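Local coordinates for ABC transporter substrate-binding protein (Bradyrhizobium japonicum, PDB 4I1D) that probably serves as the periplasmic substrate-binding component of an ABC importer, capturing small solutes, perhaps polyamines such as putrescine or spermidine, for uptake, at residues P121-W124 with V125-W128; W184-G187 with A188-A191; D254-H257 with Q258-P262; Y303-W306 with S307-A310. One frame throughout, in Å; residues are numbered along the deposited sequence.

Contact 1 of 4, residues P121-W124 with V125-W128; sequences PNSW and VDFW. With SO4 (sulfate ion), chain K.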
loop_
_atom_site.group_PDB
_atom_site.type_symbol
_atom_site.label_atom_id
_atom_site.label_comp_id
_atom_site.label_asym_id
_atom_site.label_seq_id
_atom_site.Cartn_x
_atom_site.Cartn_y
_atom_site.Cartn_z
ATOM N N PRO A 121 -11.971 3.045 45.340
ATOM C CA PRO A 121 -13.118 3.121 44.434
ATOM C C PRO A 121 -13.935 1.840 44.558
ATOM O O PRO A 121 -13.364 0.779 44.796
ATOM C CB PRO A 121 -12.468 3.233 43.054
ATOM C CG PRO A 121 -11.081 2.715 43.233
ATOM C CD PRO A 121 -10.694 3.116 44.617
ATOM N N ASN A 122 -15.250 1.946 44.409
ATOM C CA ASN A 122 -16.155 0.855 44.741
ATOM C C ASN A 122 -17.299 0.703 43.737
ATOM O O ASN A 122 -18.252 -0.045 43.968
ATOM C CB ASN A 122 -16.717 1.076 46.149
ATOM C CG ASN A 122 -17.457 -0.135 46.672
ATOM O OD1 ASN A 122 -18.648 -0.070 46.999
ATOM N ND2 ASN A 122 -16.756 -1.255 46.738
ATOM N N SER A 123 -17.194 1.417 42.621
ATOM C CA SER A 123 -18.201 1.368 41.567
ATOM C C SER A 123 -17.599 1.969 40.305
ATOM O O SER A 123 -16.531 2.581 40.352
ATOM C CB SER A 123 -19.430 2.170 41.974
ATOM O OG SER A 123 -19.110 3.556 42.036
ATOM N N TRP A 124 -18.272 1.806 39.174
ATOM C CA TRP A 124 -17.771 2.424 37.956
ATOM C C TRP A 124 -17.908 3.953 38.045
ATOM O O TRP A 124 -17.110 4.693 37.471
ATOM C CB TRP A 124 -18.415 1.806 36.707
ATOM C CG TRP A 124 -18.130 0.346 36.678
ATOM C CD1 TRP A 124 -19.027 -0.672 36.818
ATOM C CD2 TRP A 124 -16.835 -0.264 36.603
ATOM N NE1 TRP A 124 -18.368 -1.886 36.805
ATOM C CE2 TRP A 124 -17.022 -1.657 36.671
ATOM C CE3 TRP A 124 -15.534 0.236 36.452
ATOM C CZ2 TRP A 124 -15.958 -2.559 36.596
ATOM C CZ3 TRP A 124 -14.480 -0.658 36.394
ATOM C CH2 TRP A 124 -14.701 -2.038 36.462
ATOM N N VAL A 125 -18.888 4.419 38.810
ATOM C CA VAL A 125 -19.019 5.849 39.068
ATOM C C VAL A 125 -17.711 6.379 39.672
ATOM O O VAL A 125 -17.158 7.375 39.206
ATOM C CB VAL A 125 -20.195 6.134 40.006
ATOM C CG1 VAL A 125 -20.426 7.644 40.141
ATOM C CG2 VAL A 125 -21.443 5.436 39.497
ATOM N N ASP A 126 -17.202 5.688 40.689
ATOM C CA ASP A 126 -15.919 6.048 41.283
ATOM C C ASP A 126 -14.821 5.987 40.236
ATOM O O ASP A 126 -14.006 6.896 40.131
ATOM C CB ASP A 126 -15.579 5.118 42.442
ATOM C CG ASP A 126 -16.557 5.250 43.607
ATOM O OD1 ASP A 126 -17.226 6.301 43.718
ATOM O OD2 ASP A 126 -16.653 4.299 44.414
ATOM N N PHE A 127 -14.811 4.912 39.453
ATOM C CA PHE A 127 -13.801 4.730 38.414
ATOM C C PHE A 127 -13.751 5.918 37.459
ATOM O O PHE A 127 -12.672 6.354 37.059
ATOM C CB PHE A 127 -14.065 3.446 37.622
ATOM C CG PHE A 127 -12.943 3.063 36.689
ATOM C CD1 PHE A 127 -11.960 2.175 37.092
ATOM C CD2 PHE A 127 -12.881 3.577 35.406
ATOM C CE1 PHE A 127 -10.926 1.807 36.232
ATOM C CE2 PHE A 127 -11.847 3.212 34.540
ATOM C CZ PHE A 127 -10.875 2.329 34.957
ATOM N N TRP A 128 -14.922 6.431 37.087
ATOM C CA TRP A 128 -15.013 7.604 36.220
ATOM C C TRP A 128 -14.689 8.916 36.950
ATOM O O TRP A 128 -14.386 9.930 36.316
ATOM C CB TRP A 128 -16.398 7.685 35.565
ATOM C CG TRP A 128 -16.390 7.296 34.111
ATOM C CD1 TRP A 128 -16.488 8.140 33.032
ATOM C CD2 TRP A 128 -16.264 5.963 33.568
ATOM N NE1 TRP A 128 -16.432 7.416 31.858
ATOM C CE2 TRP A 128 -16.301 6.080 32.157
ATOM C CE3 TRP A 128 -16.137 4.690 34.136
ATOM C CZ2 TRP A 128 -16.210 4.970 31.306
ATOM C CZ3 TRP A 128 -16.042 3.574 33.278
ATOM C CH2 TRP A 128 -16.087 3.730 31.881
HETATM S S SO4 K . -17.490 -4.636 48.773
HETATM O O1 SO4 K . -17.508 -4.888 50.211
HETATM O O2 SO4 K . -17.198 -5.882 48.056
HETATM O O3 SO4 K . -18.792 -4.100 48.359
HETATM O O4 SO4 K . -16.433 -3.668 48.499
#
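With chi1 at 67°, the hydroxyl of Ser123 lies between its own backbone N and carbonyl carbon, while the carboxylate of Asp126 turns back beside its backbone N (chi1 -65°); these two torsions bring the side chains together where the chain enters a helix. Ser123 OG accepts from Asp126 N at 3.2 Å, a nearly straight bond. Asp126 OD2 takes the amide one residue before the cap, Asn122 N, at 2.7 Å, on the anti lone pair that faces away from OD1. Asp126 CB meanwhile touches Pro121 CB at 3.7 Å. With an alanine in place of Asp126, the amide of Asn122 would probably lose its acceptor and the loop be freer to move off the helix end. Ser123, by virtue of the bond from Asp126 N, is the N-cap of helix 124-128, which follows strand 100-112 in this periplasmic binding protein fold. A short hydroxyl suits the cap, and an acidic group beside the first turn probably gains from the positive end of the helix dipole. The first turn closes through Phe127 N to Ser123 O (3.0 Å) and Trp128 N to Trp124 O (2.8 Å). On the buried side Trp124 and Phe127 form a T-shaped pair: the benzo edge of the indole is directed at the phenyl face, with centroids 5.5 Å apart and planes at 66°. Trp124 NE1 is bonded to Gln225 O and Trp128 NE1 to Lys172 O, which satisfies both indole nitrogens. At the exposed end, Asn122 ND2 makes a weak bond to sulfate O4 (3.0 Å).

Contact 2 of 4, residues W184-G187 with A188-A191; sequences WTSG and AQSA. With MLT (D-malate), chain U.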
loop_
_atom_site.group_PDB
_atom_site.type_symbol
_atom_site.label_atom_id
_atom_site.label_comp_id
_atom_site.label_asym_id
_atom_site.label_seq_id
_atom_site.Cartn_x
_atom_site.Cartn_y
_atom_site.Cartn_z
ATOM N N TRP A 184 -5.653 -2.570 27.943
ATOM C CA TRP A 184 -4.988 -3.871 27.895
ATOM C C TRP A 184 -5.667 -4.861 26.962
ATOM O O TRP A 184 -6.851 -4.727 26.655
ATOM C CB TRP A 184 -4.787 -4.473 29.291
ATOM C CG TRP A 184 -6.041 -4.769 30.088
ATOM C CD1 TRP A 184 -6.589 -3.987 31.058
ATOM C CD2 TRP A 184 -6.858 -5.948 30.016
ATOM N NE1 TRP A 184 -7.703 -4.594 31.586
ATOM C CE2 TRP A 184 -7.891 -5.799 30.968
ATOM C CE3 TRP A 184 -6.817 -7.114 29.244
ATOM C CZ2 TRP A 184 -8.885 -6.767 31.162
ATOM C CZ3 TRP A 184 -7.801 -8.078 29.440
ATOM C CH2 TRP A 184 -8.819 -7.897 30.392
ATOM N N THR A 185 -4.901 -5.856 26.519
ATOM C CA THR A 185 -5.370 -6.822 25.531
ATOM C C THR A 185 -5.218 -8.266 25.998
ATOM O O THR A 185 -5.824 -9.160 25.421
ATOM C CB THR A 185 -4.580 -6.699 24.225
ATOM O OG1 THR A 185 -3.195 -6.929 24.501
ATOM C CG2 THR A 185 -4.753 -5.315 23.607
ATOM N N SER A 186 -4.391 -8.504 27.015
ATOM C CA SER A 186 -4.288 -9.848 27.584
ATOM C C SER A 186 -4.477 -9.859 29.096
ATOM O O SER A 186 -4.201 -8.865 29.785
ATOM C CB SER A 186 -2.954 -10.520 27.215
ATOM O OG SER A 186 -1.870 -9.999 27.962
ATOM N N GLY A 187 -4.940 -10.996 29.604
ATOM C CA GLY A 187 -5.182 -11.156 31.023
ATOM C C GLY A 187 -3.888 -11.010 31.800
ATOM O O GLY A 187 -3.852 -10.397 32.868
ATOM N N ALA A 188 -2.819 -11.568 31.252
ATOM C CA ALA A 188 -1.507 -11.495 31.885
ATOM C C ALA A 188 -1.035 -10.048 31.944
ATOM O O ALA A 188 -0.465 -9.609 32.942
ATOM C CB ALA A 188 -0.511 -12.349 31.131
ATOM N N GLN A 189 -1.290 -9.300 30.878
ATOM C CA GLN A 189 -0.911 -7.895 30.850
ATOM C C GLN A 189 -1.640 -7.139 31.968
ATOM O O GLN A 189 -1.049 -6.309 32.653
ATOM C CB GLN A 189 -1.192 -7.276 29.478
ATOM C CG GLN A 189 -1.153 -5.744 29.450
ATOM C CD GLN A 189 -1.425 -5.172 28.062
ATOM O OE1 GLN A 189 -2.114 -5.789 27.250
ATOM N NE2 GLN A 189 -0.871 -3.995 27.784
ATOM N N SER A 190 -2.912 -7.459 32.175
ATOM C CA SER A 190 -3.704 -6.745 33.166
ATOM C C SER A 190 -3.161 -7.031 34.557
ATOM O O SER A 190 -3.156 -6.153 35.420
ATOM C CB SER A 190 -5.189 -7.116 33.074
ATOM O OG SER A 190 -5.442 -8.398 33.618
ATOM N N ALA A 191 -2.704 -8.263 34.769
ATOM C CA ALA A 191 -2.104 -8.636 36.040
ATOM C C ALA A 191 -0.791 -7.885 36.263
ATOM O O ALA A 191 -0.553 -7.344 37.341
ATOM C CB ALA A 191 -1.871 -10.117 36.096
HETATM C C1 MLT U . -6.226 -13.358 26.992
HETATM O O1 MLT U . -5.846 -14.152 26.105
HETATM O O2 MLT U . -6.964 -12.400 26.667
HETATM C C2 MLT U . -5.823 -13.561 28.429
HETATM O O3 MLT U . -4.511 -14.078 28.583
HETATM C C3 MLT U . -6.793 -14.537 29.060
HETATM C C4 MLT U . -6.231 -14.910 30.405
HETATM O O4 MLT U . -5.453 -15.882 30.503
HETATM O O5 MLT U . -6.524 -14.252 31.432
#
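Ser190 sits squarely over one face of the Trp184 indole, its CB 3.6 Å from the centroid of the five-membered ring and almost on the ring normal, a clear CH-pi contact. A serine is small enough to let the helix come this close, and its hydroxyl does not turn to the ring: a chi1 of 75° swings it back along the helix, where Ser190 OG bonds to Gly187 O at 2.7 Å. Ala191 N reaches the same oxygen from the same face of the carbonyl plane. Gln189 crosses to Thr185 on an extended chain, the flat of its amide end passing near Trp184 CB. Its OE1 is gripped twice, by Thr185 N at 2.9 Å from well above the amide plane and by Thr185 OG1 at 3.2 Å, nearly along the C=O axis. Ser186 caps the helix, OG accepting from Gln189 N at 3.1 Å. Thr185, Ser186 and Gly187 line the D-malate pocket together with Trp205 and Arg208, the arginine being hydrogen-bonded to the ligand. Gly187 suits its place because a beta carbon would run into malate O5, and the partly positive amide end of the helix would probably favour the negatively charged acid. Behind this loop, Trp184 pairs by backbone bonds with Leu139 and Asn141, its NE1 meets Met203 O, and its ring packs edge-to-face with Trp205. Trp184 packs on strand 137-140 through Ala138 and Arg140, and Ser190 brings helix 187-196 against Glu202 of strand 201-205, while Ala188 and Ala191 pack on Asp37 and Ile56 of the second subunit.

Contact 3 of 4, residues D254-H257 with Q258-P262; sequences DPVH and QANLP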
loop_
_atom_site.group_PDB
_atom_site.type_symbol
_atom_site.label_atom_id
_atom_site.label_comp_id
_atom_site.label_asym_id
_atom_site.label_seq_id
_atom_site.Cartn_x
_atom_site.Cartn_y
_atom_site.Cartn_z
ATOM N N ASP A 254 -21.310 -32.530 36.367
ATOM C CA ASP A 254 -21.639 -33.267 37.584
ATOM C C ASP A 254 -21.460 -32.329 38.782
ATOM O O ASP A 254 -20.427 -31.669 38.912
ATOM C CB ASP A 254 -20.733 -34.500 37.699
ATOM C CG ASP A 254 -20.927 -35.259 39.001
ATOM O OD1 ASP A 254 -21.675 -36.266 39.005
ATOM O OD2 ASP A 254 -20.315 -34.860 40.016
ATOM N N PRO A 255 -22.481 -32.239 39.645
ATOM C CA PRO A 255 -22.414 -31.407 40.852
ATOM C C PRO A 255 -21.065 -31.477 41.587
ATOM O O PRO A 255 -20.475 -30.426 41.845
ATOM C CB PRO A 255 -23.530 -31.987 41.723
ATOM C CG PRO A 255 -24.555 -32.409 40.730
ATOM C CD PRO A 255 -23.792 -32.898 39.512
ATOM N N VAL A 256 -20.607 -32.683 41.907
ATOM C CA VAL A 256 -19.368 -32.867 42.654
ATOM C C VAL A 256 -18.143 -32.366 41.893
ATOM O O VAL A 256 -17.347 -31.596 42.429
ATOM C CB VAL A 256 -19.155 -34.341 43.042
ATOM C CG1 VAL A 256 -17.842 -34.506 43.791
ATOM C CG2 VAL A 256 -20.319 -34.840 43.884
ATOM N N HIS A 257 -17.989 -32.806 40.649
ATOM C CA HIS A 257 -16.849 -32.381 39.841
ATOM C C HIS A 257 -16.841 -30.860 39.765
ATOM O O HIS A 257 -15.806 -30.214 39.933
ATOM C CB HIS A 257 -16.918 -32.976 38.432
ATOM C CG HIS A 257 -16.744 -34.462 38.393
ATOM N ND1 HIS A 257 -17.052 -35.220 37.282
ATOM C CD2 HIS A 257 -16.296 -35.333 39.329
ATOM C CE1 HIS A 257 -16.800 -36.491 37.536
ATOM N NE2 HIS A 257 -16.339 -36.588 38.770
ATOM N N GLN A 258 -18.020 -30.304 39.523
ATOM C CA GLN A 258 -18.213 -28.870 39.441
ATOM C C GLN A 258 -17.893 -28.159 40.756
ATOM O O GLN A 258 -17.225 -27.133 40.758
ATOM C CB GLN A 258 -19.652 -28.578 39.013
ATOM C CG GLN A 258 -19.889 -28.752 37.515
ATOM C CD GLN A 258 -19.602 -27.478 36.752
ATOM O OE1 GLN A 258 -20.064 -26.403 37.137
ATOM N NE2 GLN A 258 -18.827 -27.584 35.670
ATOM N N ALA A 259 -18.376 -28.700 41.872
ATOM C CA ALA A 259 -18.102 -28.106 43.172
ATOM C C ALA A 259 -16.601 -28.115 43.464
ATOM O O ALA A 259 -16.117 -27.338 44.284
ATOM C CB ALA A 259 -18.897 -28.827 44.305
ATOM N N ASN A 260 -15.861 -28.990 42.791
ATOM C CA ASN A 260 -14.421 -29.071 43.023
ATOM C C ASN A 260 -13.621 -27.996 42.297
ATOM O O ASN A 260 -12.481 -27.709 42.668
ATOM C CB ASN A 260 -13.874 -30.455 42.681
ATOM C CG ASN A 260 -13.859 -31.383 43.885
ATOM O OD1 ASN A 260 -12.843 -31.517 44.572
ATOM N ND2 ASN A 260 -14.992 -32.021 44.154
ATOM N N LEU A 261 -14.215 -27.399 41.271
ATOM C CA LEU A 261 -13.494 -26.409 40.468
ATOM C C LEU A 261 -13.032 -25.192 41.283
ATOM O O LEU A 261 -11.850 -24.838 41.249
ATOM C CB LEU A 261 -14.304 -25.974 39.242
ATOM C CG LEU A 261 -13.599 -24.901 38.415
ATOM C CD1 LEU A 261 -12.257 -25.410 37.932
ATOM C CD2 LEU A 261 -14.460 -24.461 37.243
ATOM N N PRO A 262 -13.959 -24.553 42.020
ATOM C CA PRO A 262 -13.619 -23.406 42.877
ATOM C C PRO A 262 -12.727 -23.775 44.056
ATOM O O PRO A 262 -12.345 -22.910 44.842
ATOM C CB PRO A 262 -14.983 -22.935 43.390
ATOM C CG PRO A 262 -15.871 -24.114 43.256
ATOM C CD PRO A 262 -15.405 -24.821 42.019
#
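Asn260 lies beside Val256, pointing the same way, and its side-chain amide reaches back one turn to bond the carbonyl of that residue. Asn260 ND2 gives Val256 O a bond of 2.9 Å that is practically straight, with the oxygen lying in the plane of the asparagine amide; the donor, however, stands well above the plane of the accepting carbonyl. The backbone offers little there, since Asn260 N makes weak bonds to Val256 O and His257 O. An alanine here would remove the side-chain amide and is likely to cost Val256 O its straight side-chain donor. Earlier carbonyls are well served: Asp254 O accepts from Gln258 N at 2.8 Å, and Pro255 O from Ala259 N at 2.7 Å. Further along, Leu261 N turns to Gln258 O (3.1 Å), the spacing of a 3-10 turn. At the opposite end, Asp254 OD2 takes His257 N at 3.2 Å on its anti lone pair and, weakly, Val256 N. The intervening Pro255 has no amide hydrogen to satisfy. The imidazole of His257 has Asp254 OD2 over the rim of one face, and its ND1 is bonded to Glu251 O. Gln258 is buried, and a bend at chi2 (-88°) carries its amide away from this turn, OE1 bonded to Asn271 N and NE2 to the carbonyls of Ala252 and Tyr102. An aspartate N-cap followed by proline in the first turn is a classic helix start; here it opens helix 255-260, which packs against helix 12-30 of the periplasmic binding protein fold.

Contact 4 of 4, residues Y303-W306 with S307-A310; sequences YAWW and SSPA. With SO4 (sulfate ion), chain H.
Ser307 and Ser308 fold back on the last turn of helix 303-306 and lead straight into helix 309-321, a tight helix-to-helix junction in which Ser308 occupies the N-cap of the second helix. Hydrogen bonds do most of the work. Tyr303 O is gripped by both donors of one residue, Ser307 N at 3.0 Å and Ser307 OG at 2.6 Å. With chi1 at 63° this hydroxyl is tucked back over its own main chain, facing the carbonyl of Tyr303. Trp305 O is held likewise by Ser308: OG, at 2.6 Å, is tilted only slightly (16°) from the carbonyl plane, whereas Ser308 N at 3.1 Å stands 64° above it. Ser308 OG also caps Gly311 N, weakly, in the first turn of helix 309-321. Serine suits both positions, being short enough to bond to a carbonyl of the preceding turn, and the proline that follows needs no amide partner. Apolar contacts are fewer. Ala310 CB approaches the Trp305 indole at NE1 (4.0 Å), with Ala310 C over the rim of one ring face, and the same indole packs on Ala314 and Pro163. Polar ends reach further out: Tyr303 OH is bonded to Ser230 N and Trp306 NE1 to Glu148 OE1. A sulfate, probably from the crystallisation liquor, lies by the amides that begin helix 303-306 and is bonded to Ser302 OG; its approach to Ala304 N is too short to be trusted. Pro309 packs on Gly74 of the third subunit. Between the indoles, Trp305 CZ3 lies 3.3 Å above the ring of Trp306, over its centre.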
loop_
_atom_site.group_PDB
_atom_site.type_symbol
_atom_site.label_atom_id
_atom_site.label_comp_id
_atom_site.label_asym_id
_atom_site.label_seq_id
_atom_site.Cartn_x
_atom_site.Cartn_y
_atom_site.Cartn_z
ATOM N N TYR A 303 -26.021 -12.647 27.176
ATOM C CA TYR A 303 -25.497 -13.234 25.950
ATOM C C TYR A 303 -26.497 -13.189 24.800
ATOM O O TYR A 303 -26.101 -13.135 23.641
ATOM C CB TYR A 303 -24.983 -14.658 26.217
ATOM C CG TYR A 303 -23.798 -14.593 27.133
ATOM C CD1 TYR A 303 -22.602 -14.027 26.697
ATOM C CD2 TYR A 303 -23.885 -15.018 28.452
ATOM C CE1 TYR A 303 -21.510 -13.927 27.537
ATOM C CE2 TYR A 303 -22.805 -14.920 29.301
ATOM C CZ TYR A 303 -21.616 -14.376 28.842
ATOM O OH TYR A 303 -20.526 -14.278 29.689
ATOM N N ALA A 304 -27.785 -13.190 25.123
ATOM C CA ALA A 304 -28.809 -12.993 24.108
ATOM C C ALA A 304 -28.654 -11.611 23.467
ATOM O O ALA A 304 -28.795 -11.468 22.259
ATOM C CB ALA A 304 -30.208 -13.157 24.703
ATOM N N TRP A 305 -28.356 -10.594 24.266
ATOM C CA TRP A 305 -28.158 -9.262 23.686
ATOM C C TRP A 305 -26.876 -9.203 22.852
ATOM O O TRP A 305 -26.909 -8.752 21.702
ATOM C CB TRP A 305 -28.167 -8.138 24.731
ATOM C CG TRP A 305 -28.087 -6.760 24.068
ATOM C CD1 TRP A 305 -29.135 -5.996 23.623
ATOM C CD2 TRP A 305 -26.894 -6.022 23.751
ATOM N NE1 TRP A 305 -28.666 -4.828 23.059
ATOM C CE2 TRP A 305 -27.296 -4.821 23.128
ATOM C CE3 TRP A 305 -25.529 -6.259 23.940
ATOM C CZ2 TRP A 305 -26.383 -3.866 22.689
ATOM C CZ3 TRP A 305 -24.620 -5.300 23.506
ATOM C CH2 TRP A 305 -25.054 -4.119 22.891
ATOM N N TRP A 306 -25.761 -9.678 23.417
ATOM C CA TRP A 306 -24.473 -9.616 22.723
ATOM C C TRP A 306 -24.417 -10.402 21.413
ATOM O O TRP A 306 -23.684 -10.031 20.492
ATOM C CB TRP A 306 -23.318 -10.034 23.642
ATOM C CG TRP A 306 -22.862 -8.904 24.477
ATOM C CD1 TRP A 306 -23.057 -8.744 25.811
ATOM C CD2 TRP A 306 -22.170 -7.738 24.023
ATOM N NE1 TRP A 306 -22.513 -7.547 26.227
ATOM C CE2 TRP A 306 -21.964 -6.911 25.144
ATOM C CE3 TRP A 306 -21.701 -7.311 22.775
ATOM C CZ2 TRP A 306 -21.296 -5.688 25.061
ATOM C CZ3 TRP A 306 -21.043 -6.088 22.694
ATOM C CH2 TRP A 306 -20.847 -5.296 23.828
ATOM N N SER A 307 -25.187 -11.483 21.335
ATOM C CA SER A 307 -25.203 -12.336 20.153
ATOM C C SER A 307 -26.313 -11.947 19.167
ATOM O O SER A 307 -26.520 -12.614 18.150
ATOM C CB SER A 307 -25.383 -13.796 20.578
ATOM O OG SER A 307 -26.635 -13.982 21.226
ATOM N N SER A 308 -27.037 -10.880 19.475
ATOM C CA SER A 308 -28.096 -10.405 18.594
ATOM C C SER A 308 -27.509 -9.388 17.606
ATOM O O SER A 308 -26.376 -8.940 17.780
ATOM C CB SER A 308 -29.201 -9.744 19.417
ATOM O OG SER A 308 -28.781 -8.466 19.883
ATOM N N PRO A 309 -28.283 -9.019 16.572
ATOM C CA PRO A 309 -27.849 -7.993 15.620
ATOM C C PRO A 309 -27.357 -6.707 16.288
ATOM O O PRO A 309 -26.385 -6.122 15.803
ATOM C CB PRO A 309 -29.124 -7.722 14.810
ATOM C CG PRO A 309 -29.817 -9.067 14.792
ATOM C CD PRO A 309 -29.564 -9.635 16.171
ATOM N N ALA A 310 -28.015 -6.267 17.360
ATOM C CA ALA A 310 -27.585 -5.063 18.069
ATOM C C ALA A 310 -26.222 -5.275 18.739
ATOM O O ALA A 310 -25.381 -4.376 18.754
ATOM C CB ALA A 310 -28.626 -4.630 19.089
HETATM S S SO4 H . -28.993 -14.330 28.328
HETATM O O1 SO4 H . -27.994 -14.446 29.392
HETATM O O2 SO4 H . -29.193 -15.648 27.725
HETATM O O3 SO4 H . -30.250 -13.807 28.863
HETATM O O4 SO4 H . -28.516 -13.397 27.312
#

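Overall arrangement
All four contacts mark a helix start, with a serine N-cap in contacts 1, 2 and 4 and an aspartate in contact 3. Contact 2 is the most buried and alone touches the malate; the others are partly buried and lie away from the site. Contacts 1 and 2 have centres about 20 Å apart and lead from loops into helices, whereas contact 3 lies along one short helix and contact 4 joins two. Aromatic packing is prominent in 1, 2 and 4, while contact 3 is mostly amide and carbonyl bonding. Sulfates lie at contacts 1 and 4. Other subunits reach contacts 2 and 4, but none touches 1 or 3.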